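Local coordinates for periplasmic binding protein (Thermotoga lettingae TMO, PDB 4RY8) that binds 5-methylthioribose in the cleft between its two lobes and probably delivers this sugar to a bacterial transporter, at residues C[124-129]-C[155-160]; C[168-173]-C[193-198]; C[202-207]-C[228-233]; C[247-252]-C[285-290]. One frame throughout, in Å; residues are numbered along the deposited sequence.

Contact 1 of 4, residues C[124-129]-C[155-160]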
# COMPACT_ATOMS: atom_id res chain seq x y z
N LEU C 124 3.95 3.68 -1.56
CA LEU C 124 5.22 3.01 -1.86
C LEU C 124 6.35 4.01 -2.03
O LEU C 124 7.45 3.81 -1.49
CB LEU C 124 5.13 2.13 -3.09
CG LEU C 124 4.31 0.85 -3.05
CD1 LEU C 124 4.31 0.25 -4.45
CD2 LEU C 124 4.79 -0.16 -2.01
N ILE C 125 6.11 5.09 -2.77
CA ILE C 125 7.22 6.01 -3.03
C ILE C 125 7.54 6.79 -1.78
O ILE C 125 8.72 7.03 -1.50
CB ILE C 125 7.03 6.91 -4.29
CG1 ILE C 125 8.34 7.60 -4.64
CG2 ILE C 125 5.91 7.98 -4.01
CD1 ILE C 125 9.47 6.74 -5.19
N SER C 126 6.51 7.26 -1.05
CA SER C 126 6.77 8.04 0.17
C SER C 126 7.52 7.22 1.26
O SER C 126 8.46 7.75 1.87
CB SER C 126 5.47 8.75 0.75
OG SER C 126 4.73 9.37 -0.28
N LYS C 127 7.11 5.98 1.50
CA LYS C 127 7.83 5.04 2.40
C LYS C 127 9.26 4.77 1.94
O LYS C 127 10.14 4.64 2.78
CB LYS C 127 7.14 3.68 2.50
CG LYS C 127 8.11 2.60 3.02
CD LYS C 127 7.49 1.24 3.17
CE LYS C 127 7.54 0.44 1.91
NZ LYS C 127 6.64 -0.74 2.01
N GLN C 128 9.49 4.69 0.62
CA GLN C 128 10.85 4.40 0.10
C GLN C 128 11.78 5.56 0.50
O GLN C 128 12.89 5.36 0.96
CB GLN C 128 10.80 4.28 -1.40
CG GLN C 128 12.11 3.90 -2.06
CD GLN C 128 12.38 2.45 -1.87
OE1 GLN C 128 11.65 1.78 -1.14
NE2 GLN C 128 13.41 1.95 -2.53
N LEU C 129 11.29 6.80 0.38
CA LEU C 129 12.05 7.93 0.81
C LEU C 129 12.32 7.82 2.34
O LEU C 129 13.44 8.04 2.79
CB LEU C 129 11.30 9.25 0.46
CG LEU C 129 12.01 10.58 0.77
CD1 LEU C 129 11.33 11.72 0.04
CD2 LEU C 129 12.02 10.88 2.25
N LYS C 155 -2.49 12.13 -0.10
CA LYS C 155 -2.98 11.58 1.17
C LYS C 155 -1.99 10.65 1.81
O LYS C 155 -1.84 10.58 3.04
CB LYS C 155 -4.31 10.87 0.96
CG LYS C 155 -5.50 11.77 0.64
CD LYS C 155 -5.85 12.67 1.81
CE LYS C 155 -7.25 13.24 1.69
NZ LYS C 155 -7.58 14.14 2.83
N MET C 156 -1.30 9.88 0.97
CA MET C 156 -0.35 8.92 1.46
C MET C 156 0.91 9.61 1.91
O MET C 156 1.49 9.17 2.90
CB MET C 156 -0.11 7.84 0.39
CG MET C 156 -1.27 6.86 0.24
SD MET C 156 -1.95 6.09 1.75
CE MET C 156 -2.46 4.51 1.09
N TRP C 157 1.29 10.73 1.28
CA TRP C 157 2.38 11.56 1.79
C TRP C 157 2.08 12.08 3.20
O TRP C 157 2.94 12.03 4.09
CB TRP C 157 2.71 12.68 0.82
CG TRP C 157 3.62 13.83 1.30
CD1 TRP C 157 3.31 15.17 1.29
CD2 TRP C 157 4.97 13.73 1.77
NE1 TRP C 157 4.41 15.92 1.72
CE2 TRP C 157 5.43 15.04 2.03
CE3 TRP C 157 5.84 12.65 2.01
CZ2 TRP C 157 6.70 15.29 2.54
CZ3 TRP C 157 7.13 12.92 2.50
CH2 TRP C 157 7.55 14.21 2.74
N GLN C 158 0.88 12.58 3.41
CA GLN C 158 0.52 13.05 4.73
C GLN C 158 0.66 11.93 5.79
O GLN C 158 1.08 12.20 6.92
CB GLN C 158 -0.91 13.59 4.70
CG GLN C 158 -1.19 14.58 3.58
CD GLN C 158 -0.23 15.79 3.56
OE1 GLN C 158 0.29 16.18 4.58
NE2 GLN C 158 0.05 16.32 2.37
N ILE C 159 0.37 10.66 5.43
CA ILE C 159 0.42 9.56 6.38
C ILE C 159 1.87 9.19 6.68
O ILE C 159 2.20 8.88 7.84
CB ILE C 159 -0.43 8.35 5.88
CG1 ILE C 159 -1.77 8.29 6.61
CG2 ILE C 159 0.22 7.03 6.18
CD1 ILE C 159 -2.63 9.52 6.46
N ILE C 160 2.71 9.21 5.67
CA ILE C 160 4.15 9.04 5.90
C ILE C 160 4.68 10.12 6.83
O ILE C 160 5.48 9.82 7.71
CB ILE C 160 4.98 9.04 4.62
CG1 ILE C 160 5.21 7.60 4.17
CG2 ILE C 160 6.35 9.68 4.85
CD1 ILE C 160 3.93 6.85 4.00

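Contact 2 of 4, residues C[168-173]-C[193-198]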
# COMPACT_ATOMS: atom_id res chain seq x y z
N LYS C 168 10.33 15.66 7.09
CA LYS C 168 9.70 16.99 7.22
C LYS C 168 9.44 17.56 5.83
O LYS C 168 10.28 17.46 4.96
CB LYS C 168 10.60 17.99 7.95
CG LYS C 168 11.06 17.60 9.34
CD LYS C 168 9.97 17.78 10.36
CE LYS C 168 10.42 17.31 11.74
NZ LYS C 168 11.43 18.22 12.35
N GLU C 169 8.28 18.19 5.63
CA GLU C 169 8.04 18.91 4.40
C GLU C 169 8.59 20.30 4.64
O GLU C 169 8.14 20.97 5.53
CB GLU C 169 6.54 18.96 4.07
CG GLU C 169 6.23 19.69 2.76
CD GLU C 169 4.78 19.59 2.32
OE1 GLU C 169 4.13 18.51 2.36
OE2 GLU C 169 4.29 20.62 1.86
N VAL C 170 9.59 20.70 3.88
CA VAL C 170 10.14 22.06 4.03
C VAL C 170 9.70 23.00 2.90
O VAL C 170 9.86 24.22 3.03
CB VAL C 170 11.67 22.06 4.13
CG1 VAL C 170 12.14 21.16 5.27
CG2 VAL C 170 12.30 21.65 2.81
N ALA C 171 9.18 22.45 1.80
CA ALA C 171 8.52 23.21 0.74
C ALA C 171 7.61 22.32 -0.08
O ALA C 171 7.91 21.10 -0.27
CB ALA C 171 9.51 23.91 -0.18
N LYS C 172 6.49 22.90 -0.52
CA LYS C 172 5.60 22.37 -1.57
C LYS C 172 5.63 23.22 -2.85
O LYS C 172 5.28 24.40 -2.84
CB LYS C 172 4.13 22.35 -1.09
CG LYS C 172 3.20 21.54 -2.00
CD LYS C 172 1.78 21.44 -1.44
CE LYS C 172 0.87 20.97 -2.52
NZ LYS C 172 -0.34 20.35 -2.00
N ILE C 173 6.00 22.64 -3.98
CA ILE C 173 6.05 23.42 -5.21
C ILE C 173 5.40 22.66 -6.32
O ILE C 173 5.16 21.42 -6.22
CB ILE C 173 7.50 23.83 -5.59
CG1 ILE C 173 8.35 22.61 -5.88
CG2 ILE C 173 8.14 24.68 -4.49
CD1 ILE C 173 9.78 22.95 -6.20
N LYS C 193 17.41 27.56 -2.98
CA LYS C 193 17.98 28.74 -2.33
C LYS C 193 17.18 29.14 -1.10
O LYS C 193 17.77 29.61 -0.15
CB LYS C 193 18.11 29.93 -3.27
CG LYS C 193 19.14 29.72 -4.37
CD LYS C 193 19.97 30.97 -4.61
CE LYS C 193 20.37 31.14 -6.06
NZ LYS C 193 19.25 31.72 -6.86
N GLU C 194 15.85 28.98 -1.13
CA GLU C 194 15.02 29.34 0.02
C GLU C 194 15.19 28.32 1.18
O GLU C 194 15.12 28.69 2.35
CB GLU C 194 13.54 29.51 -0.40
CG GLU C 194 12.60 30.04 0.69
CD GLU C 194 12.90 31.47 1.15
OE1 GLU C 194 12.23 31.94 2.09
OE2 GLU C 194 13.79 32.14 0.58
N LYS C 195 15.40 27.04 0.85
CA LYS C 195 15.56 25.97 1.86
C LYS C 195 16.88 25.22 1.66
O LYS C 195 16.92 24.15 1.10
CB LYS C 195 14.41 24.99 1.81
CG LYS C 195 13.04 25.63 1.78
CD LYS C 195 12.62 26.27 3.09
CE LYS C 195 11.31 27.01 2.86
NZ LYS C 195 10.93 27.84 4.02
N PRO C 196 17.97 25.81 2.12
CA PRO C 196 19.24 25.12 1.89
C PRO C 196 19.39 23.85 2.71
O PRO C 196 20.24 23.03 2.41
CB PRO C 196 20.30 26.17 2.29
CG PRO C 196 19.58 27.16 3.16
CD PRO C 196 18.11 27.09 2.82
N GLU C 197 18.53 23.66 3.71
CA GLU C 197 18.56 22.45 4.51
C GLU C 197 17.91 21.25 3.78
O GLU C 197 18.02 20.13 4.24
CB GLU C 197 17.91 22.69 5.90
CG GLU C 197 16.38 22.63 5.94
CD GLU C 197 15.67 23.92 5.53
OE1 GLU C 197 16.30 24.84 4.94
OE2 GLU C 197 14.44 24.02 5.80
N ALA C 198 17.24 21.49 2.64
CA ALA C 198 16.48 20.45 1.99
C ALA C 198 17.47 19.43 1.42
O ALA C 198 18.51 19.83 0.92
CB ALA C 198 15.59 21.04 0.91
O HOH W 1 9.72 25.17 5.57

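Contact 3 of 4, residues C[202-207]-C[228-233]. With SR1 (5-S-methyl-5-thio-alpha-D-ribofuranose), chain G.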
# COMPACT_ATOMS: atom_id res chain seq x y z
N LEU C 202 10.46 14.70 -3.41
CA LEU C 202 9.40 13.77 -3.67
C LEU C 202 8.45 14.45 -4.66
O LEU C 202 7.77 15.44 -4.36
CB LEU C 202 8.70 13.39 -2.38
CG LEU C 202 7.49 12.49 -2.50
CD1 LEU C 202 7.94 11.10 -2.95
CD2 LEU C 202 6.75 12.44 -1.16
N ALA C 203 8.40 13.90 -5.85
CA ALA C 203 7.72 14.49 -6.99
C ALA C 203 6.72 13.50 -7.52
O ALA C 203 7.08 12.41 -7.99
CB ALA C 203 8.71 14.85 -8.07
N MET C 204 5.46 13.88 -7.50
CA MET C 204 4.36 12.94 -7.73
C MET C 204 3.92 12.79 -9.22
O MET C 204 2.90 12.20 -9.50
CB MET C 204 3.20 13.35 -6.79
CG MET C 204 3.43 13.07 -5.27
SD MET C 204 4.03 11.34 -4.94
CE MET C 204 3.70 11.23 -3.19
N TRP C 205 4.68 13.32 -10.17
CA TRP C 205 4.50 13.05 -11.63
C TRP C 205 5.89 13.09 -12.27
O TRP C 205 6.67 13.93 -11.85
CB TRP C 205 3.54 14.14 -12.20
CG TRP C 205 3.35 14.18 -13.68
CD1 TRP C 205 3.47 13.15 -14.58
CD2 TRP C 205 2.96 15.30 -14.43
NE1 TRP C 205 3.20 13.58 -15.84
CE2 TRP C 205 2.88 14.91 -15.78
CE3 TRP C 205 2.68 16.63 -14.09
CZ2 TRP C 205 2.53 15.80 -16.80
CZ3 TRP C 205 2.35 17.50 -15.08
CH2 TRP C 205 2.25 17.10 -16.41
N ASP C 206 6.26 12.21 -13.24
CA ASP C 206 7.60 12.27 -13.77
C ASP C 206 7.99 13.61 -14.41
O ASP C 206 9.17 13.94 -14.44
CB ASP C 206 8.02 11.05 -14.68
CG ASP C 206 7.16 10.91 -15.95
OD1 ASP C 206 6.19 11.65 -16.16
OD2 ASP C 206 7.50 10.01 -16.80
N GLU C 207 7.04 14.39 -14.91
CA GLU C 207 7.34 15.73 -15.45
C GLU C 207 7.81 16.72 -14.37
O GLU C 207 8.71 17.55 -14.61
CB GLU C 207 6.14 16.28 -16.23
CG GLU C 207 5.84 15.51 -17.51
CD GLU C 207 6.99 15.54 -18.50
OE1 GLU C 207 7.52 16.63 -18.83
OE2 GLU C 207 7.36 14.46 -18.98
N TYR C 228 12.84 11.11 -5.48
CA TYR C 228 11.86 10.03 -5.52
C TYR C 228 10.70 10.55 -6.36
O TYR C 228 10.23 11.67 -6.14
CB TYR C 228 11.39 9.66 -4.09
CG TYR C 228 12.58 9.18 -3.24
CD1 TYR C 228 13.50 10.09 -2.71
CD2 TYR C 228 12.83 7.83 -3.04
CE1 TYR C 228 14.60 9.67 -1.98
CE2 TYR C 228 13.94 7.42 -2.31
CZ TYR C 228 14.82 8.33 -1.80
OH TYR C 228 15.90 7.95 -1.09
N SER C 229 10.25 9.75 -7.34
CA SER C 229 9.14 10.16 -8.20
C SER C 229 8.10 9.06 -8.42
O SER C 229 8.16 7.96 -7.87
CB SER C 229 9.69 10.62 -9.53
OG SER C 229 10.22 9.45 -10.19
N VAL C 230 7.12 9.41 -9.22
CA VAL C 230 6.21 8.49 -9.78
C VAL C 230 6.39 8.51 -11.30
O VAL C 230 6.80 9.53 -11.88
CB VAL C 230 4.78 8.94 -9.38
CG1 VAL C 230 3.72 8.05 -9.94
CG2 VAL C 230 4.66 8.94 -7.89
N ASP C 231 5.96 7.42 -11.92
CA ASP C 231 5.93 7.22 -13.37
C ASP C 231 7.29 6.74 -13.86
O ASP C 231 8.32 7.01 -13.25
CB ASP C 231 5.47 8.42 -14.22
CG ASP C 231 4.12 8.96 -13.77
OD1 ASP C 231 3.21 8.13 -13.55
OD2 ASP C 231 3.97 10.20 -13.64
N VAL C 232 7.25 5.99 -14.94
CA VAL C 232 8.48 5.54 -15.59
C VAL C 232 8.24 5.58 -17.11
O VAL C 232 7.13 5.27 -17.61
CB VAL C 232 8.92 4.18 -15.03
CG1 VAL C 232 7.88 3.11 -15.33
CG2 VAL C 232 10.31 3.79 -15.54
N THR C 233 9.26 6.06 -17.82
CA THR C 233 9.30 6.05 -19.28
C THR C 233 10.76 5.81 -19.66
O THR C 233 11.63 5.78 -18.80
CB THR C 233 8.86 7.38 -19.91
OG1 THR C 233 9.81 8.40 -19.57
CG2 THR C 233 7.47 7.82 -19.43
CS SR1 G . -1.31 15.95 -14.05
S SR1 G . -1.83 14.37 -13.41
C5 SR1 G . -0.29 13.53 -13.84
C4 SR1 G . -0.33 12.06 -13.43
O4 SR1 G . -1.43 11.50 -14.07
C1 SR1 G . -1.13 10.20 -14.60
O1 SR1 G . -1.94 9.29 -13.94
C2 SR1 G . 0.34 9.88 -14.36
O2 SR1 G . 0.64 8.79 -13.44
C3 SR1 G . 0.86 11.21 -13.86
O3 SR1 G . 1.76 11.01 -12.77
O HOH W 2 8.74 10.98 -19.05

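Contact 4 of 4, residues C[247-252]-C[285-290]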
# COMPACT_ATOMS: atom_id res chain seq x y z
N TRP C 247 18.51 10.93 -9.08
CA TRP C 247 17.19 10.29 -9.20
C TRP C 247 17.27 8.83 -8.79
O TRP C 247 17.75 7.99 -9.57
CB TRP C 247 16.68 10.45 -10.63
CG TRP C 247 15.17 10.24 -10.80
CD1 TRP C 247 14.29 9.68 -9.93
CD2 TRP C 247 14.43 10.55 -11.98
NE1 TRP C 247 13.02 9.67 -10.47
CE2 TRP C 247 13.08 10.22 -11.73
CE3 TRP C 247 14.76 11.14 -13.20
CZ2 TRP C 247 12.10 10.37 -12.68
CZ3 TRP C 247 13.75 11.34 -14.13
CH2 TRP C 247 12.46 10.96 -13.87
N VAL C 248 16.84 8.50 -7.58
CA VAL C 248 17.14 7.14 -7.03
C VAL C 248 16.04 6.06 -7.15
O VAL C 248 16.34 4.87 -7.21
CB VAL C 248 17.72 7.18 -5.60
CG1 VAL C 248 19.05 7.94 -5.58
CG2 VAL C 248 16.78 7.80 -4.64
N ALA C 249 14.79 6.48 -7.21
CA ALA C 249 13.69 5.57 -7.35
C ALA C 249 12.45 6.27 -7.91
O ALA C 249 12.25 7.49 -7.71
CB ALA C 249 13.35 4.94 -6.01
N THR C 250 11.65 5.49 -8.63
CA THR C 250 10.32 5.86 -9.06
C THR C 250 9.40 4.63 -8.91
O THR C 250 9.84 3.45 -8.90
CB THR C 250 10.31 6.40 -10.54
OG1 THR C 250 9.07 7.04 -10.86
CG2 THR C 250 10.54 5.29 -11.55
N VAL C 251 8.13 4.92 -8.78
CA VAL C 251 7.10 3.94 -8.70
C VAL C 251 6.13 4.18 -9.85
O VAL C 251 5.61 5.28 -10.04
CB VAL C 251 6.42 4.05 -7.31
CG1 VAL C 251 5.07 3.35 -7.29
CG2 VAL C 251 7.40 3.46 -6.27
N GLY C 252 5.88 3.14 -10.63
CA GLY C 252 4.94 3.31 -11.75
C GLY C 252 4.48 2.08 -12.49
O GLY C 252 4.69 0.95 -12.05
N LEU C 285 7.71 -0.54 -7.80
CA LEU C 285 8.96 0.11 -7.40
C LEU C 285 10.11 -0.21 -8.36
O LEU C 285 10.42 -1.38 -8.67
CB LEU C 285 9.33 -0.26 -5.95
CG LEU C 285 10.60 0.37 -5.31
CD1 LEU C 285 10.50 1.89 -5.16
CD2 LEU C 285 10.86 -0.26 -3.95
N ILE C 286 10.74 0.85 -8.85
CA ILE C 286 11.82 0.74 -9.82
C ILE C 286 12.96 1.61 -9.32
O ILE C 286 12.88 2.82 -9.40
CB ILE C 286 11.36 1.22 -11.22
CG1 ILE C 286 10.20 0.33 -11.72
CG2 ILE C 286 12.56 1.13 -12.18
CD1 ILE C 286 9.29 0.96 -12.73
N THR C 287 14.03 1.01 -8.80
CA THR C 287 15.15 1.79 -8.28
C THR C 287 16.24 2.02 -9.35
O THR C 287 16.38 1.24 -10.29
CB THR C 287 15.75 1.14 -7.02
OG1 THR C 287 16.50 -0.02 -7.39
CG2 THR C 287 14.68 0.72 -6.02
N ARG C 288 16.99 3.12 -9.19
CA ARG C 288 18.12 3.41 -10.06
C ARG C 288 19.11 2.24 -10.03
O ARG C 288 19.69 1.88 -11.06
CB ARG C 288 18.82 4.70 -9.62
CG ARG C 288 20.14 4.91 -10.31
CD ARG C 288 20.79 6.25 -10.04
NE ARG C 288 21.82 6.48 -11.04
CZ ARG C 288 22.99 5.85 -11.08
NH1 ARG C 288 23.33 4.96 -10.15
NH2 ARG C 288 23.84 6.13 -12.04
N GLN C 289 19.29 1.69 -8.84
CA GLN C 289 20.16 0.54 -8.59
C GLN C 289 19.78 -0.69 -9.40
O GLN C 289 20.66 -1.39 -9.96
CB GLN C 289 20.11 0.18 -7.09
CG GLN C 289 21.41 -0.40 -6.54
CD GLN C 289 22.26 0.66 -5.84
OE1 GLN C 289 21.78 1.36 -4.94
NE2 GLN C 289 23.51 0.78 -6.25
N PHE C 290 18.49 -1.00 -9.41
CA PHE C 290 17.95 -2.10 -10.22
C PHE C 290 18.15 -1.84 -11.73
O PHE C 290 18.45 -2.77 -12.50
CB PHE C 290 16.46 -2.36 -9.87
CG PHE C 290 15.79 -3.37 -10.76
CD1 PHE C 290 16.04 -4.74 -10.61
CD2 PHE C 290 14.95 -2.96 -11.79
CE1 PHE C 290 15.45 -5.67 -11.45
CE2 PHE C 290 14.37 -3.89 -12.64
CZ PHE C 290 14.62 -5.25 -12.47
O HOH W 3 18.66 3.15 -6.66

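Contact 1 of 4, residues C[124-129]-C[155-160]
Two consecutive helices of the alpha/beta lobe, 118-132 and 148-163, lie on the same face of the mixed sheet and pack here with their axes 9.0 Å apart and crossing at -29°. Ser126, a small residue, stands where the helices approach each other, its CA 5.9 Å from the CA of Trp157. Its CB fits against Ile160, with CG1 of that isoleucine at 3.6 Å. The same CG1 continues across to the backbone, 3.7 Å from Lys127 N, so the isoleucine covers the helix surface beside the serine. Its chi1 of -95° is well off a staggered position, as though the branched side chain had turned to fit against the opposite helix. An alanine at Ile160 would lose CG1, CG2 and CD1, and would probably leave Ser126 CB and the neighbouring backbone less tightly packed.

Trp157 comes to the same serine differently. With CG anti to the backbone N (chi1 168°), its indole runs down toward the sheet and presents an edge: Ser126 CB lies near the ring plane, 4.1 Å from CE3. The indole NE1 is hydrogen-bonded to Glu169, which fixes the ring's rotation from the far end, and Leu202 of the sheet touches both Trp157 and Ser126. Lys127 turns its end away from the helix pair to a salt bridge with Asp117 of the second subunit. No hydrogen bond joins the two segments. Ser126 OG, anti to its own carbonyl carbon, turns back to Gly122 O in its own helix and meets Trp157 CA only by packing, at 3.8 Å.

Contact 2 of 4, residues C[168-173]-C[193-198]
Val170 has the most surface buried in this contact, and it is met from the other segment by a chain that has just come out of a helix. Helix 180-194 ends at Glu194; Lys195 leaves helical geometry and opens a type I turn that Ala198 N closes on Lys195 O at 3.1 Å. The turn sets Lys195, Glu197 and Ala198 around the valine. CG2 of Val170, in the crowded position between its backbone N and carbonyl carbon, lies 3.8 Å from Ala198 CB, while CG1 is directed tip to tip at the Glu197 carboxylate, with OE2 at 3.7 Å.

Lys195 works by its length. Bent at chi2 (-72°) and extended beyond, it slides past the valine in the opposite direction, with its CB beside Val170 CG2 and its outer methylenes laid over the strand's backbone. CE comes within 3.1 Å of Val170 O, so that carbonyl sits against aliphatic carbon and is not bonded directly to the ammonium group. A water supplies the link: it donates to Val170 O at 2.7 Å and accepts a weak bond from Lys195 NZ at 3.3 Å. The polar grip on the lysine end is a weak one, consistent with the place of this contact at the surface of the lobe.

This is one end of a beta-alpha-beta crossover. Strand 167-173 forms the margin of the sheet, strand 137-142 lies between it and strand 200-203, and the turn passes over that middle strand, with Glu197 touching Asn138 and Ala198 touching Ile140, while Ile173 packs on helix 180-194.

Contact 3 of 4, residues C[202-207]-C[228-233]
Asp231 OD2 is gripped by two hydrogen bonds: the sugar's O3 donates to it at 2.5 Å, and Asp206 N donates to its anti lone pair at 3.1 Å. A third neighbour, Trp205 CD1, closes in from the ring edge at 3.1 Å, with OD2 in the plane of the indole and the carboxylate turned 82° against it. OD1 takes the sugar's O2 at 2.7 Å, so one carboxylate holds two adjacent hydroxyls. Asp206 opens helix 206-219, whose N-terminal end would probably steady the charge on Asp231; the nearby carboxylate of Asp206 would probably act the other way. A water lies within hydrogen-bonding distance of Asp206 OD2 and also meets Thr233 OG1.

Trp205, the N-cap residue, is clamped flat: Glu207 CB sits 3.5 Å above the centre of one face, and the sugar's C5 lies over the opposite face, toward the rim. An alanine at Trp205 would remove this platform and would probably loosen the hold on C5.

Behind the site, strands 200-203 and 226-230 run parallel, joined by Ala203 N to Tyr228 O at 2.9 Å, and Met204 SD rests on Val230 CG2. Asp103, Arg153, Gln116 and His79 also bond the sugar. Ligand-binding loops at the C-terminal ends of parallel strands, here within a beta-alpha-beta unit, are typical of the periplasmic binding protein fold.

Contact 4 of 4, residues C[247-252]-C[285-290]
The sheet of this lobe ends in an antiparallel strand, 284-287, paired with strand 247-252 and running straight into helix 288-293. Thr250 and Ile286 form the hydrogen-bonded pair: Thr250 N reaches Ile286 O at 3.0 Å, with the donor above the carbonyl plane, and Ile286 N returns to Thr250 O at 2.8 Å, almost along the C=O axis. Two residues on, Arg288 N points straight at Val248 O (2.7 Å, 179°), so the hydrogen bonding carries on into the first residue of the helix. A water donates to the same carbonyl and accepts from Gln289 N at 2.7 Å.

Thr287 caps that helix. Its OG1, in the crowded position between backbone N and carbonyl carbon, accepts from Phe290 N at 3.0 Å. Leu285, with CG anti to its backbone N, swings CD1 obliquely across to Val251 CG2 at 3.6 Å, while Thr250 and Ile286 lie side by side on the other face. Arg288 runs extended past Trp247 O, its CB 3.5 Å away; that buried oxygen has no hydrogen-bond partner in the model. The guanidinium reaches Gln242 O instead.

Helix 118-132 covers the face of Val251, Leu285 and Thr287 through Ile125 and Gln128. On the other side Thr250 meets helix 234-240, and Trp247 is wedged between that helix and helix 206-219.

Contacts 1 and 3 are buried, contact 4 is partly so, and contact 2 lies at the surface. Contacts 2, 3 and 4 all reach the same mixed sheet, from its 167-173 margin through the middle to its 284-287 margin; contact 1 is the helix layer over it, where Ile125 touches both contact 3 and contact 4. Chemistry follows place: carbon packing between the helices, a water-mediated lysine outside, backbone ladders within the sheet, and charged groups at the sugar. Strands 226-230 of contact 3 and 247-252 of contact 4 are neighbours, tied also by Thr250 OG1 to Asp231 O, a second-shell link behind the carboxylate that holds the sugar. Contacts 2 and 4 stay apart, nearest atoms about 13 Å.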